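Local coordinates for protein CBIX (Paracoccus pantotrophus, PDB 4CCS) that probably inserts ferrous iron into sirohydrochlorin as a chelatase, the terminal step of siroheme biosynthesis in denitrifying bacteria, at residues I7-Q12 / Y60-A65. Numbering follows the deposited sequence.
Sequences IVAHGQ and YPLFMA. With EDO (1,2-ethanediol), chain D.
Ile7 and Val8 pair in parallel with Tyr60 and Pro61 where strands 4-9 and 57-61 lie side by side in the four-stranded sheet of one of two similar halves, a chelatase-type alpha/beta fold; beyond the strand ends, His10 and Phe63 stack. Between residues 7-12 and 60-65 run two backbone hydrogen bonds: Val8 N donates to Tyr60 O, and Leu62 N reaches Val8 O at 2.8 Å, almost straight at 177°. Pro61 lies between Tyr60, whose O accepts, and Leu62, whose N donates, so neither bond needs an N-H from it. On the sheet face of Ile7 and Tyr60, turned to helix 215-226, the beta-branched Ile7, suited to a buried strand, has CG1 anti to the carbonyl carbon (chi1 -51°) and brings CD1 3.5 Å from Tyr60 CB; the Tyr60 hydroxyl hydrogen-bonds Asp95 OD2. Leu62, centre of an inverse gamma turn, sets its branched end against Ile7 CG2 and the small Ala9 CB, with helix 16-30 alongside. A water links His10 N to Leu62 O where direct pairing has stopped. The flat rings of His10 and Phe63 form an offset stack, planes 12° apart, His10 CD2 3.4 Å from Phe63 CD1, and Pro61 CB sits over the other Phe63 face. At the imidazole edge, His10 ND1 and O2 of 1,2-ethanediol, probably from the crystallisation liquor, are hydrogen-bonded (2.8 Å).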
ATOM      1  N   ILE A   7      -9.758  -8.486  -5.230  1.00 19.35           N
ATOM      2  CA  ILE A   7      -8.783  -7.505  -4.707  1.00 18.78           C
ATOM      3  C   ILE A   7      -9.586  -6.693  -3.691  1.00 20.80           C
ATOM      4  O   ILE A   7     -10.580  -6.052  -4.059  1.00 18.96           O
ATOM      5  CB  ILE A   7      -8.197  -6.598  -5.819  1.00 22.08           C
ATOM      6  CG1 ILE A   7      -7.650  -7.396  -7.040  1.00 23.07           C
ATOM      7  CG2 ILE A   7      -7.151  -5.624  -5.260  1.00 21.80           C
ATOM      8  CD1 ILE A   7      -6.680  -8.538  -6.824  1.00 40.47           C
ATOM      9  N   VAL A   8      -9.195  -6.777  -2.416  1.00 17.42           N
ATOM     10  CA  VAL A   8      -9.942  -6.183  -1.306  1.00 16.38           C
ATOM     11  C   VAL A   8      -9.199  -5.037  -0.635  1.00 18.94           C
ATOM     12  O   VAL A   8      -8.068  -5.209  -0.182  1.00 18.41           O
ATOM     13  CB  VAL A   8     -10.364  -7.287  -0.291  1.00 19.74           C
ATOM     14  CG1 VAL A   8     -11.081  -6.696   0.925  1.00 19.31           C
ATOM     15  CG2 VAL A   8     -11.241  -8.344  -0.963  1.00 19.34           C
ATOM     16  N   ALA A   9      -9.860  -3.882  -0.536  1.00 15.82           N
ATOM     17  CA  ALA A   9      -9.320  -2.730   0.176  1.00 15.75           C
ATOM     18  C   ALA A   9     -10.016  -2.572   1.528  1.00 20.53           C
ATOM     19  O   ALA A   9     -11.199  -2.928   1.673  1.00 18.30           O
ATOM     20  CB  ALA A   9      -9.529  -1.472  -0.639  1.00 16.19           C
ATOM     21  N   HIS A  10      -9.293  -2.008   2.509  1.00 17.58           N
ATOM     22  CA  HIS A  10      -9.866  -1.634   3.803  1.00 18.11           C
ATOM     23  C   HIS A  10     -10.863  -0.513   3.527  1.00 21.92           C
ATOM     24  O   HIS A  10     -10.619   0.321   2.658  1.00 20.75           O
ATOM     25  CB  HIS A  10      -8.790  -1.049   4.740  1.00 19.32           C
ATOM     26  CG  HIS A  10      -8.180  -2.054   5.654  1.00 22.99           C
ATOM     27  ND1 HIS A  10      -8.957  -2.901   6.420  1.00 25.03           N
ATOM     28  CD2 HIS A  10      -6.877  -2.310   5.901  1.00 24.75           C
ATOM     29  CE1 HIS A  10      -8.103  -3.665   7.083  1.00 24.66           C
ATOM     30  NE2 HIS A  10      -6.842  -3.336   6.807  1.00 24.80           N
ATOM     31  N   GLY A  11     -11.979  -0.463   4.254  1.00 19.73           N
ATOM     32  CA  GLY A  11     -12.876   0.665   3.997  1.00 18.76           C
ATOM     33  C   GLY A  11     -12.372   1.914   4.732  1.00 20.01           C
ATOM     34  O   GLY A  11     -11.540   1.817   5.643  1.00 19.33           O
ATOM     35  N   GLN A  12     -12.864   3.081   4.322  1.00 15.30           N
ATOM     36  CA  GLN A  12     -12.541   4.355   4.969  1.00 15.11           C
ATOM     37  C   GLN A  12     -13.862   5.101   5.191  1.00 18.92           C
ATOM     38  O   GLN A  12     -14.841   4.751   4.526  1.00 16.54           O
ATOM     39  CB  GLN A  12     -11.574   5.186   4.095  1.00 16.47           C
ATOM     40  CG  GLN A  12     -10.151   4.605   4.047  1.00 20.38           C
ATOM     41  CD  GLN A  12      -9.425   4.779   5.358  1.00 24.97           C
ATOM     42  OE1 GLN A  12      -8.960   5.864   5.681  1.00 23.51           O
ATOM     43  NE2 GLN A  12      -9.402   3.754   6.196  1.00 20.06           N
ATOM     44  N   TYR A  60      -6.793 -11.047  -2.652  1.00 22.60           N
ATOM     45  CA  TYR A  60      -5.550 -10.267  -2.611  1.00 21.57           C
ATOM     46  C   TYR A  60      -5.861  -9.019  -1.751  1.00 21.91           C
ATOM     47  O   TYR A  60      -6.525  -8.099  -2.231  1.00 20.41           O
ATOM     48  CB  TYR A  60      -5.020  -9.873  -4.000  1.00 21.78           C
ATOM     49  CG  TYR A  60      -3.690  -9.140  -3.945  1.00 22.16           C
ATOM     50  CD1 TYR A  60      -3.637  -7.753  -3.817  1.00 22.58           C
ATOM     51  CD2 TYR A  60      -2.483  -9.835  -4.022  1.00 22.16           C
ATOM     52  CE1 TYR A  60      -2.418  -7.077  -3.750  1.00 21.45           C
ATOM     53  CE2 TYR A  60      -1.259  -9.167  -3.969  1.00 22.93           C
ATOM     54  CZ  TYR A  60      -1.231  -7.787  -3.820  1.00 26.81           C
ATOM     55  OH  TYR A  60      -0.027  -7.123  -3.792  1.00 23.70           O
ATOM     56  N   PRO A  61      -5.416  -9.009  -0.487  1.00 18.96           N
ATOM     57  CA  PRO A  61      -5.702  -7.867   0.388  1.00 18.15           C
ATOM     58  C   PRO A  61      -4.736  -6.696   0.180  1.00 22.64           C
ATOM     59  O   PRO A  61      -3.515  -6.870   0.250  1.00 20.07           O
ATOM     60  CB  PRO A  61      -5.610  -8.459   1.798  1.00 19.58           C
ATOM     61  CG  PRO A  61      -4.746  -9.692   1.669  1.00 24.31           C
ATOM     62  CD  PRO A  61      -4.610 -10.043   0.205  1.00 19.82           C
ATOM     63  N   LEU A  62      -5.284  -5.487  -0.040  1.00 21.22           N
ATOM     64  CA  LEU A  62      -4.463  -4.270  -0.168  1.00 21.87           C
ATOM     65  C   LEU A  62      -4.083  -3.741   1.232  1.00 24.62           C
ATOM     66  O   LEU A  62      -4.320  -2.573   1.550  1.00 24.71           O
ATOM     67  CB  LEU A  62      -5.206  -3.187  -0.979  1.00 22.34           C
ATOM     68  CG  LEU A  62      -5.417  -3.437  -2.475  1.00 26.07           C
ATOM     69  CD1 LEU A  62      -6.248  -2.307  -3.092  1.00 25.47           C
ATOM     70  CD2 LEU A  62      -4.084  -3.539  -3.222  1.00 28.91           C
ATOM     71  N   PHE A  63      -3.551  -4.618   2.088  1.00 20.40           N
ATOM     72  CA  PHE A  63      -3.172  -4.258   3.459  1.00 20.77           C
ATOM     73  C   PHE A  63      -1.655  -4.084   3.534  1.00 25.11           C
ATOM     74  O   PHE A  63      -0.949  -4.640   2.692  1.00 22.93           O
ATOM     75  CB  PHE A  63      -3.680  -5.302   4.469  1.00 22.12           C
ATOM     76  CG  PHE A  63      -5.155  -5.674   4.414  1.00 23.25           C
ATOM     77  CD1 PHE A  63      -6.077  -4.861   3.754  1.00 24.88           C
ATOM     78  CD2 PHE A  63      -5.629  -6.804   5.079  1.00 24.43           C
ATOM     79  CE1 PHE A  63      -7.438  -5.201   3.716  1.00 25.66           C
ATOM     80  CE2 PHE A  63      -6.986  -7.146   5.034  1.00 27.02           C
ATOM     81  CZ  PHE A  63      -7.882  -6.340   4.357  1.00 24.68           C
ATOM     82  N   MET A  64      -1.156  -3.302   4.517  1.00 22.87           N
ATOM     83  CA  MET A  64       0.285  -3.031   4.652  1.00 22.17           C
ATOM     84  C   MET A  64       1.076  -4.122   5.382  1.00 28.80           C
ATOM     85  O   MET A  64       2.303  -4.171   5.260  1.00 29.20           O
ATOM     86  CB  MET A  64       0.538  -1.655   5.310  1.00 23.74           C
ATOM     87  CG  MET A  64      -0.054  -0.467   4.541  1.00 25.92           C
ATOM     88  SD  MET A  64       0.104  -0.487   2.730  1.00 29.12           S
ATOM     89  CE  MET A  64       1.880  -0.346   2.511  1.00 25.91           C
ATOM     90  N   ALA A  65       0.396  -4.961   6.165  1.00 28.12           N
ATOM     91  CA  ALA A  65       1.033  -6.062   6.907  1.00 29.84           C
ATOM     92  C   ALA A  65       0.011  -7.134   7.256  1.00 35.32           C
ATOM     93  O   ALA A  65      -1.188  -6.940   7.047  1.00 34.03           O
ATOM     94  CB  ALA A  65       1.695  -5.535   8.186  1.00 30.71           C
TER
HETATM   95  C1  EDO D1229     -13.096  -0.830   7.545  1.00 45.76           C
HETATM   96  O1  EDO D1229     -14.058  -1.003   6.502  1.00 47.07           O
HETATM   97  C2  EDO D1229     -12.266  -2.101   7.681  1.00 42.56           C
HETATM   98  O2  EDO D1229     -11.678  -2.397   6.422  1.00 37.66           O
HETATM   99  O   HOH W   1      -6.712  -1.108   1.696  1.00 16.37           O